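Local coordinates for protein aromatic-amino-acid:2-oxoglutarate transaminase (Candida albicans, PDB 6HND) that probably transfers amino groups between aromatic amino acids or 2-aminoadipate and 2-oxo acids, using pyridoxal 5'-phosphate as cofactor, at residues R149-N154 against Y324-T329; Y155-V160 against G354-I359; R144-R149 against G394-I399. One frame throughout, in Å; residues are numbered along the deposited sequence.

Interaction 1 (R149-N154 against Y324-T329)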
loop_
_atom_site.group_PDB
_atom_site.type_symbol
_atom_site.label_atom_id
_atom_site.label_comp_id
_atom_site.label_asym_id
_atom_site.label_seq_id
_atom_site.Cartn_x
_atom_site.Cartn_y
_atom_site.Cartn_z
ATOM N N ARG B 149 25.437 -0.615 8.994
ATOM C CA ARG B 149 26.151 0.532 9.620
ATOM C C ARG B 149 25.603 0.802 11.040
ATOM O O ARG B 149 26.413 0.973 11.971
ATOM C CB ARG B 149 26.056 1.751 8.695
ATOM C CG ARG B 149 26.957 2.915 9.093
ATOM C CD ARG B 149 28.426 2.718 8.717
ATOM N NE ARG B 149 29.155 3.982 8.687
ATOM C CZ ARG B 149 30.119 4.347 9.537
ATOM N NH1 ARG B 149 30.492 3.557 10.531
ATOM N NH2 ARG B 149 30.704 5.524 9.398
ATOM N N THR B 150 24.280 0.833 11.221
ATOM C CA THR B 150 23.635 1.368 12.456
ATOM C C THR B 150 23.316 0.266 13.469
ATOM O O THR B 150 23.385 0.559 14.680
ATOM C CB THR B 150 22.363 2.173 12.131
ATOM O OG1 THR B 150 21.381 1.309 11.541
ATOM C CG2 THR B 150 22.677 3.339 11.218
ATOM N N HIS B 151 22.925 -0.921 13.006
ATOM C CA HIS B 151 22.250 -1.941 13.862
ATOM C C HIS B 151 22.455 -3.362 13.326
ATOM O O HIS B 151 21.449 -4.049 13.164
ATOM C CB HIS B 151 20.744 -1.647 13.922
ATOM C CG HIS B 151 20.343 -0.454 14.726
ATOM N ND1 HIS B 151 20.627 -0.337 16.069
ATOM C CD2 HIS B 151 19.603 0.631 14.390
ATOM C CE1 HIS B 151 20.084 0.776 16.524
ATOM N NE2 HIS B 151 19.441 1.390 15.509
ATOM N N LYS B 152 23.696 -3.771 13.051
ATOM C CA LYS B 152 24.038 -5.061 12.386
ATOM C C LYS B 152 23.429 -6.220 13.172
ATOM O O LYS B 152 23.717 -6.389 14.351
ATOM C CB LYS B 152 25.560 -5.219 12.285
ATOM C CG LYS B 152 26.047 -6.332 11.367
ATOM C CD LYS B 152 27.542 -6.560 11.480
ATOM C CE LYS B 152 27.888 -7.974 11.901
ATOM N NZ LYS B 152 27.857 -8.905 10.749
ATOM N N PRO B 153 22.557 -7.058 12.566
ATOM C CA PRO B 153 22.092 -8.276 13.228
ATOM C C PRO B 153 23.250 -9.212 13.620
ATOM O O PRO B 153 24.260 -9.247 12.943
ATOM C CB PRO B 153 21.184 -8.922 12.174
ATOM C CG PRO B 153 20.734 -7.768 11.302
ATOM C CD PRO B 153 21.956 -6.880 11.239
ATOM N N ASN B 154 23.088 -9.937 14.715
ATOM C CA ASN B 154 24.124 -10.852 15.249
ATOM C C ASN B 154 23.948 -12.238 14.630
ATOM O O ASN B 154 24.051 -13.217 15.384
ATOM C CB ASN B 154 24.061 -10.897 16.781
ATOM C CG ASN B 154 25.294 -11.498 17.423
ATOM O OD1 ASN B 154 26.367 -11.438 16.845
ATOM N ND2 ASN B 154 25.137 -12.112 18.584
ATOM N N TYR B 324 17.448 -4.652 19.207
ATOM C CA TYR B 324 17.227 -6.098 19.471
ATOM C C TYR B 324 17.853 -6.969 18.368
ATOM O O TYR B 324 18.164 -8.128 18.671
ATOM C CB TYR B 324 15.734 -6.370 19.699
ATOM C CG TYR B 324 15.281 -6.030 21.104
ATOM C CD1 TYR B 324 15.449 -6.945 22.140
ATOM C CD2 TYR B 324 14.741 -4.793 21.415
ATOM C CE1 TYR B 324 15.030 -6.668 23.431
ATOM C CE2 TYR B 324 14.324 -4.495 22.705
ATOM C CZ TYR B 324 14.482 -5.429 23.718
ATOM O OH TYR B 324 14.113 -5.152 24.997
ATOM N N LEU B 325 18.027 -6.467 17.146
ATOM C CA LEU B 325 18.687 -7.222 16.035
ATOM C C LEU B 325 20.108 -7.600 16.472
ATOM O O LEU B 325 20.622 -8.658 16.037
ATOM C CB LEU B 325 18.763 -6.364 14.764
ATOM C CG LEU B 325 17.472 -6.102 13.971
ATOM C CD1 LEU B 325 17.772 -5.235 12.753
ATOM C CD2 LEU B 325 16.769 -7.388 13.545
ATOM N N GLU B 326 20.735 -6.717 17.249
ATOM C CA GLU B 326 22.165 -6.821 17.617
ATOM C C GLU B 326 22.318 -7.939 18.655
ATOM O O GLU B 326 23.427 -8.429 18.766
ATOM C CB GLU B 326 22.699 -5.463 18.074
ATOM C CG GLU B 326 22.755 -4.492 16.915
ATOM C CD GLU B 326 23.041 -3.044 17.264
ATOM O OE1 GLU B 326 24.154 -2.774 17.656
ATOM O OE2 GLU B 326 22.150 -2.192 17.089
ATOM N N LEU B 327 21.238 -8.322 19.339
ATOM C CA LEU B 327 21.218 -9.416 20.335
ATOM C C LEU B 327 20.790 -10.729 19.693
ATOM O O LEU B 327 21.138 -11.788 20.231
ATOM C CB LEU B 327 20.237 -9.037 21.449
ATOM C CG LEU B 327 20.535 -7.701 22.126
ATOM C CD1 LEU B 327 19.604 -7.482 23.291
ATOM C CD2 LEU B 327 21.984 -7.655 22.595
ATOM N N ASP B 328 20.011 -10.641 18.616
ATOM C CA ASP B 328 19.314 -11.780 17.968
ATOM C C ASP B 328 20.353 -12.646 17.250
ATOM O O ASP B 328 21.185 -12.089 16.492
ATOM C CB ASP B 328 18.220 -11.267 17.021
ATOM C CG ASP B 328 17.252 -12.328 16.534
ATOM O OD1 ASP B 328 17.170 -13.411 17.187
ATOM O OD2 ASP B 328 16.555 -12.039 15.536
ATOM N N THR B 329 20.322 -13.944 17.525
ATOM C CA THR B 329 21.159 -14.980 16.862
ATOM C C THR B 329 20.306 -15.902 15.970
ATOM O O THR B 329 20.917 -16.590 15.136
ATOM C CB THR B 329 21.944 -15.769 17.918
ATOM O OG1 THR B 329 21.030 -16.332 18.862
ATOM C CG2 THR B 329 22.957 -14.900 18.635
#
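Pro-153 and Leu-325 bring the two backbones together, with their CA atoms 4.5 Å apart, where the chain leaving helix 137-151 passes a turn with helical backbone angles before strand 333-338. One backbone hydrogen bond joins them, from Asn-154 N to Leu-325 O at 3.1 Å. The same carbonyl oxygen also receives a CA-H...O contact from Pro-153 CA. The main side-chain link is a His-carboxylate hydrogen bond. His-151 ND1 donates to Glu-326 OE2 at 2.6 Å, with an N-H...O angle of 164°. The oxygen lies in the plane of the imidazole and is met nearly along its C-O bond, while the carboxylate plane is turned 57° from the ring. Glu-326 CG touches Lys-152 O; CD is anti (chi2 170°), and OE2 ends at the ring. Ser-323 N is a second donor to OE2, so two N-H groups grip this oxygen. In fold terms, the contact ties the exit of a helix to the approach to an inner strand of the aminotransferase large-domain sheet. Pro-153 and Leu-325 lie side by side, with Pro-153 CG 4.2 Å from Leu-325 CD1. Leu-325 also packs on Val-333 and Arg-335 of that strand. On the exposed side, Asn-154 CB sits 3.1 Å from Asp-328 O and also meets Glu-326 O. Asn-154 ND2 lies 3.5 Å from Thr-329 CG2.

Interaction 2 (Y155-V160 against G354-I359)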
loop_
_atom_site.group_PDB
_atom_site.type_symbol
_atom_site.label_atom_id
_atom_site.label_comp_id
_atom_site.label_asym_id
_atom_site.label_seq_id
_atom_site.Cartn_x
_atom_site.Cartn_y
_atom_site.Cartn_z
ATOM N N TYR B 155 23.630 -12.317 13.330
ATOM C CA TYR B 155 23.478 -13.585 12.551
ATOM C C TYR B 155 23.428 -13.186 11.083
ATOM O O TYR B 155 23.300 -11.967 10.818
ATOM C CB TYR B 155 22.263 -14.421 12.984
ATOM C CG TYR B 155 20.917 -13.860 12.569
ATOM C CD1 TYR B 155 20.338 -12.805 13.263
ATOM C CD2 TYR B 155 20.248 -14.332 11.450
ATOM C CE1 TYR B 155 19.147 -12.222 12.872
ATOM C CE2 TYR B 155 19.032 -13.791 11.063
ATOM C CZ TYR B 155 18.474 -12.736 11.775
ATOM O OH TYR B 155 17.296 -12.184 11.371
ATOM N N ASP B 156 23.500 -14.150 10.172
ATOM C CA ASP B 156 23.838 -13.901 8.741
ATOM C C ASP B 156 22.607 -14.023 7.822
ATOM O O ASP B 156 22.632 -13.393 6.740
ATOM C CB ASP B 156 24.976 -14.832 8.309
ATOM C CG ASP B 156 26.322 -14.514 8.964
ATOM O OD1 ASP B 156 26.507 -13.341 9.418
ATOM O OD2 ASP B 156 27.183 -15.440 9.019
ATOM N N ASP B 157 21.566 -14.740 8.249
ATOM C CA ASP B 157 20.415 -15.180 7.414
ATOM C C ASP B 157 19.228 -14.215 7.549
ATOM O O ASP B 157 18.074 -14.682 7.663
ATOM C CB ASP B 157 20.020 -16.618 7.769
ATOM C CG ASP B 157 20.945 -17.632 7.125
ATOM O OD1 ASP B 157 21.452 -17.350 6.006
ATOM O OD2 ASP B 157 21.161 -18.679 7.743
ATOM N N TRP B 158 19.505 -12.915 7.518
ATOM C CA TRP B 158 18.491 -11.839 7.614
ATOM C C TRP B 158 18.314 -11.218 6.234
ATOM O O TRP B 158 19.213 -11.397 5.361
ATOM C CB TRP B 158 18.886 -10.779 8.644
ATOM C CG TRP B 158 20.159 -10.039 8.366
ATOM C CD1 TRP B 158 21.399 -10.407 8.793
ATOM C CD2 TRP B 158 20.323 -8.746 7.756
ATOM N NE1 TRP B 158 22.325 -9.457 8.469
ATOM C CE2 TRP B 158 21.703 -8.424 7.834
ATOM C CE3 TRP B 158 19.453 -7.825 7.152
ATOM C CZ2 TRP B 158 22.240 -7.259 7.292
ATOM C CZ3 TRP B 158 19.984 -6.681 6.590
ATOM C CH2 TRP B 158 21.358 -6.401 6.667
ATOM N N ASN B 159 17.221 -10.483 6.071
ATOM C CA ASN B 159 16.960 -9.720 4.832
ATOM C C ASN B 159 16.060 -8.517 5.140
ATOM O O ASN B 159 15.531 -8.415 6.260
ATOM C CB ASN B 159 16.403 -10.673 3.769
ATOM C CG ASN B 159 16.482 -10.141 2.359
ATOM O OD1 ASN B 159 17.183 -9.150 2.078
ATOM N ND2 ASN B 159 15.704 -10.776 1.490
ATOM N N VAL B 160 15.938 -7.606 4.178
ATOM C CA VAL B 160 15.055 -6.427 4.286
ATOM C C VAL B 160 13.914 -6.607 3.277
ATOM O O VAL B 160 14.050 -7.416 2.360
ATOM C CB VAL B 160 15.856 -5.116 4.120
ATOM C CG1 VAL B 160 16.799 -4.913 5.281
ATOM C CG2 VAL B 160 16.651 -5.044 2.838
ATOM N N GLY B 354 14.390 -8.767 9.176
ATOM C CA GLY B 354 14.084 -10.038 9.851
ATOM C C GLY B 354 14.732 -11.212 9.151
ATOM O O GLY B 354 15.448 -10.995 8.128
ATOM N N HIS B 355 14.510 -12.419 9.684
ATOM C CA HIS B 355 15.016 -13.679 9.086
ATOM C C HIS B 355 14.468 -13.824 7.658
ATOM O O HIS B 355 13.253 -13.521 7.426
ATOM C CB HIS B 355 14.684 -14.894 9.977
ATOM C CG HIS B 355 15.529 -16.091 9.666
ATOM N ND1 HIS B 355 15.147 -17.041 8.739
ATOM C CD2 HIS B 355 16.757 -16.463 10.122
ATOM C CE1 HIS B 355 16.097 -17.948 8.650
ATOM N NE2 HIS B 355 17.100 -17.616 9.490
ATOM N N LYS B 356 15.321 -14.289 6.746
ATOM C CA LYS B 356 14.967 -14.715 5.370
ATOM C C LYS B 356 13.569 -15.343 5.354
ATOM O O LYS B 356 12.791 -15.011 4.441
ATOM C CB LYS B 356 15.994 -15.725 4.839
ATOM C CG LYS B 356 16.800 -15.279 3.626
ATOM C CD LYS B 356 18.332 -15.407 3.775
ATOM C CE LYS B 356 18.831 -16.739 4.319
ATOM N NZ LYS B 356 18.332 -17.908 3.548
ATOM N N GLU B 357 13.304 -16.287 6.260
ATOM C CA GLU B 357 12.095 -17.132 6.192
ATOM C C GLU B 357 10.922 -16.268 6.639
ATOM O O GLU B 357 9.822 -16.467 6.078
ATOM C CB GLU B 357 12.267 -18.433 6.985
ATOM C CG GLU B 357 13.249 -19.406 6.313
ATOM C CD GLU B 357 13.035 -20.907 6.465
ATOM O OE1 GLU B 357 11.875 -21.351 6.619
ATOM O OE2 GLU B 357 14.039 -21.652 6.402
ATOM N N VAL B 358 11.149 -15.342 7.579
ATOM C CA VAL B 358 10.104 -14.370 8.009
ATOM C C VAL B 358 9.813 -13.426 6.830
ATOM O O VAL B 358 8.619 -13.256 6.511
ATOM C CB VAL B 358 10.476 -13.638 9.315
ATOM C CG1 VAL B 358 9.528 -12.489 9.612
ATOM C CG2 VAL B 358 10.514 -14.589 10.511
ATOM N N ILE B 359 10.832 -12.882 6.160
ATOM C CA ILE B 359 10.642 -11.986 4.975
ATOM C C ILE B 359 9.850 -12.717 3.884
ATOM O O ILE B 359 9.012 -12.053 3.229
ATOM C CB ILE B 359 11.972 -11.435 4.413
ATOM C CG1 ILE B 359 12.765 -10.627 5.452
ATOM C CG2 ILE B 359 11.726 -10.621 3.154
ATOM C CD1 ILE B 359 11.927 -9.673 6.300
HETATM O O HOH W 1 13.831 -13.506 2.295
#
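Asn-159 and Gly-354 pair as antiparallel strands at one edge of the seven-stranded sheet, just before a helix begins. They form the hydrogen-bonded pair. Asn-159 N donates to Gly-354 O at 2.8 Å, and Gly-354 N returns a bond to Asn-159 O at 3.2 Å; both are nearly straight at the carbonyl. Trp-158 and His-355 form the adjacent non-hydrogen-bonded pair, with diverging side chains. Lys-356 N then donates to Asp-157 O at 2.9 Å, extending the link past the last paired residues. With His-355 CG anti to the backbone N (chi1 -161°), that same oxygen sits over one face of the His-355 ring, 3.3 Å above its plane and displaced toward the rim. The ring's ND1 accepts from Glu-357 N at 3.2 Å, with the donor tilted 26° from the ring plane. Tyr-155 meets the same imidazole rim to rim, CE2 to CD2, with the planes only 11° apart. At the exposed margin Asp-157 OD1 touches Lys-356 CE, while NZ stays beyond salt-bridge distance. Further along, Ile-359 CG1 packs against Asn-159 O and CB. A water accepts a weak bond from Asn-159 ND2 and donates to Lys-356 O. The OD1 of Asn-159 is held by Arg-144. The result is a strand-to-helix junction with a histidine N-cap, placed beside the edge strand 158-163 of the aminotransferase large-domain sheet.

Interaction 3 (R144-R149 against G394-I399)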
loop_
_atom_site.group_PDB
_atom_site.type_symbol
_atom_site.label_atom_id
_atom_site.label_comp_id
_atom_site.label_asym_id
_atom_site.label_seq_id
_atom_site.Cartn_x
_atom_site.Cartn_y
_atom_site.Cartn_z
ATOM N N ARG B 144 19.867 -2.516 3.484
ATOM C CA ARG B 144 20.851 -3.485 4.056
ATOM C C ARG B 144 22.056 -2.703 4.607
ATOM O O ARG B 144 22.401 -2.888 5.773
ATOM C CB ARG B 144 21.344 -4.526 3.047
ATOM C CG ARG B 144 20.271 -5.512 2.607
ATOM C CD ARG B 144 20.732 -6.620 1.656
ATOM N NE ARG B 144 19.549 -7.280 1.101
ATOM C CZ ARG B 144 19.066 -7.140 -0.139
ATOM N NH1 ARG B 144 19.673 -6.387 -1.041
ATOM N NH2 ARG B 144 17.969 -7.792 -0.482
ATOM N N ASP B 145 22.661 -1.853 3.782
ATOM C CA ASP B 145 23.918 -1.129 4.090
ATOM C C ASP B 145 23.708 -0.244 5.317
ATOM O O ASP B 145 24.603 -0.221 6.184
ATOM C CB ASP B 145 24.384 -0.351 2.859
ATOM C CG ASP B 145 24.887 -1.259 1.733
ATOM O OD1 ASP B 145 25.055 -2.453 1.995
ATOM O OD2 ASP B 145 25.096 -0.764 0.597
ATOM N N PHE B 146 22.553 0.427 5.395
ATOM C CA PHE B 146 22.164 1.349 6.488
ATOM C C PHE B 146 22.062 0.563 7.787
ATOM O O PHE B 146 22.553 1.055 8.812
ATOM C CB PHE B 146 20.844 2.055 6.159
ATOM C CG PHE B 146 20.382 3.051 7.191
ATOM C CD1 PHE B 146 20.994 4.291 7.310
ATOM C CD2 PHE B 146 19.313 2.761 8.026
ATOM C CE1 PHE B 146 20.574 5.199 8.269
ATOM C CE2 PHE B 146 18.897 3.671 8.985
ATOM C CZ PHE B 146 19.520 4.891 9.100
ATOM N N ILE B 147 21.395 -0.599 7.754
ATOM C CA ILE B 147 21.216 -1.478 8.950
ATOM C C ILE B 147 22.577 -2.095 9.334
ATOM O O ILE B 147 22.878 -2.169 10.525
ATOM C CB ILE B 147 20.100 -2.512 8.713
ATOM C CG1 ILE B 147 18.737 -1.885 8.977
ATOM C CG2 ILE B 147 20.253 -3.762 9.557
ATOM C CD1 ILE B 147 18.416 -1.710 10.448
ATOM N N ILE B 148 23.409 -2.478 8.376
ATOM C CA ILE B 148 24.774 -2.980 8.697
ATOM C C ILE B 148 25.523 -1.866 9.454
ATOM O O ILE B 148 26.105 -2.170 10.498
ATOM C CB ILE B 148 25.510 -3.469 7.430
ATOM C CG1 ILE B 148 24.893 -4.754 6.871
ATOM C CG2 ILE B 148 26.993 -3.643 7.705
ATOM C CD1 ILE B 148 25.433 -5.158 5.480
ATOM N N ARG B 149 25.437 -0.615 8.994
ATOM C CA ARG B 149 26.151 0.532 9.620
ATOM C C ARG B 149 25.603 0.802 11.040
ATOM O O ARG B 149 26.413 0.973 11.971
ATOM C CB ARG B 149 26.056 1.751 8.695
ATOM C CG ARG B 149 26.957 2.915 9.093
ATOM C CD ARG B 149 28.426 2.718 8.717
ATOM N NE ARG B 149 29.155 3.982 8.687
ATOM C CZ ARG B 149 30.119 4.347 9.537
ATOM N NH1 ARG B 149 30.492 3.557 10.531
ATOM N NH2 ARG B 149 30.704 5.524 9.398
ATOM N N GLY B 394 26.202 9.978 4.410
ATOM C CA GLY B 394 25.606 11.283 4.072
ATOM C C GLY B 394 24.195 11.402 4.620
ATOM O O GLY B 394 23.818 12.492 5.058
ATOM N N TRP B 395 23.444 10.301 4.617
ATOM C CA TRP B 395 22.044 10.244 5.113
ATOM C C TRP B 395 22.085 10.351 6.639
ATOM O O TRP B 395 21.272 11.145 7.204
ATOM C CB TRP B 395 21.336 8.988 4.590
ATOM C CG TRP B 395 19.928 8.831 5.062
ATOM C CD1 TRP B 395 19.431 7.788 5.781
ATOM C CD2 TRP B 395 18.842 9.743 4.868
ATOM N NE1 TRP B 395 18.111 7.990 6.050
ATOM C CE2 TRP B 395 17.722 9.184 5.509
ATOM C CE3 TRP B 395 18.692 10.971 4.217
ATOM C CZ2 TRP B 395 16.472 9.812 5.513
ATOM C CZ3 TRP B 395 17.458 11.599 4.228
ATOM C CH2 TRP B 395 16.364 11.028 4.874
ATOM N N LEU B 396 23.033 9.662 7.277
ATOM C CA LEU B 396 23.308 9.823 8.733
ATOM C C LEU B 396 23.601 11.303 9.054
ATOM O O LEU B 396 23.093 11.791 10.070
ATOM C CB LEU B 396 24.476 8.915 9.148
ATOM C CG LEU B 396 24.126 7.432 9.306
ATOM C CD1 LEU B 396 25.386 6.583 9.444
ATOM C CD2 LEU B 396 23.188 7.204 10.501
ATOM N N GLU B 397 24.382 11.998 8.225
ATOM C CA GLU B 397 24.725 13.417 8.449
ATOM C C GLU B 397 23.435 14.248 8.384
ATOM O O GLU B 397 23.290 15.169 9.189
ATOM C CB GLU B 397 25.763 13.922 7.447
ATOM C CG GLU B 397 27.146 13.302 7.589
ATOM C CD GLU B 397 27.950 13.651 8.835
ATOM O OE1 GLU B 397 27.466 14.491 9.655
ATOM O OE2 GLU B 397 29.055 13.067 8.996
ATOM N N TRP B 398 22.510 13.934 7.482
ATOM C CA TRP B 398 21.171 14.585 7.464
ATOM C C TRP B 398 20.366 14.234 8.742
ATOM O O TRP B 398 19.708 15.122 9.309
ATOM C CB TRP B 398 20.414 14.229 6.181
ATOM C CG TRP B 398 18.986 14.659 6.233
ATOM C CD1 TRP B 398 17.925 13.914 6.653
ATOM C CD2 TRP B 398 18.465 15.959 5.913
ATOM N NE1 TRP B 398 16.781 14.657 6.610
ATOM C CE2 TRP B 398 17.076 15.909 6.139
ATOM C CE3 TRP B 398 19.024 17.133 5.404
ATOM C CZ2 TRP B 398 16.244 16.999 5.903
ATOM C CZ3 TRP B 398 18.198 18.200 5.151
ATOM C CH2 TRP B 398 16.833 18.144 5.425
ATOM N N ILE B 399 20.434 13.003 9.227
ATOM C CA ILE B 399 19.753 12.594 10.495
ATOM C C ILE B 399 20.344 13.393 11.667
ATOM O O ILE B 399 19.577 13.817 12.529
ATOM C CB ILE B 399 19.851 11.057 10.680
ATOM C CG1 ILE B 399 18.955 10.329 9.668
ATOM C CG2 ILE B 399 19.539 10.645 12.112
ATOM C CD1 ILE B 399 19.365 8.888 9.354
#
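Phe-146 reaches from helix 137-151 into a group of three side chains on helix 392-418: Trp-395, Leu-396 and Ile-399. This is oblique helix-helix packing within the aminotransferase fold. It joins helix 137-151, next to the large-domain sheet, to the long helix 392-418. The short helical segments cross at -65°, and their axes stay 12.0 Å apart. Side chains therefore bridge the gap, with no hydrogen bond between the segments. The tightly packed part is the outer end of the Phe-146 ring. Its CG is anti to the backbone N (chi1 -178°), on a CB that points toward the other helix. Phe-146 CE1 approaches Trp-395 CD1 at 3.8 Å, close to the plane of the indole and at its edge. The phenyl and the five-membered ring are inclined at 58°, so they cross obliquely. Leu-396 CD2 touches Phe-146 CE1 at 4.0 Å. Ile-399 meets the phenyl tip to tip, its CD1 lying 4.0 Å from Phe-146 CZ. All four of these residues are buried.

The looser part lies one helical turn later, at the partly exposed Arg-149. Here the contact is a single aliphatic touch, Arg-149 CG to Leu-396 CD1 at 4.0 Å. The chain then bends at chi2, and its NE forms a salt bridge with Asp-393.

Tyr-285 meets the Phe-146 ring edge-to-face, and Ile-312 of helix 312-319 touches both Arg-149 and Leu-396. Strand 333-338 lies against Phe-146 through Glu-337, and Trp-158 of strand 158-163 packs on Ile-147 and Ile-148.

Overall arrangement
Helix 137-151 and the strand that follows it connect all three contacts. Interactions 1 and 3 share Arg-149 and have centres 15 Å apart; Thr-150 CG2 packs on Leu-396 CD2 between them. The centres of interactions 1 and 2 are about 11 Å apart, and Pro-153 CG rests on Trp-158 CE2. Interactions 2 and 3 are about 19 Å apart by centre, but Asn-159 OD1 and Arg-144 NH2 approach to 3.0 Å, a probable hydrogen bond. In interaction 3 the Trp-395 side chain is about 12 Å from a bound pyridoxal phosphate. The side chains of Ile-399 and His-151 are about 9 and 11 Å from that of cofactor-binding Tyr-283. Interaction 2 lies away from the cofactor and metal sites.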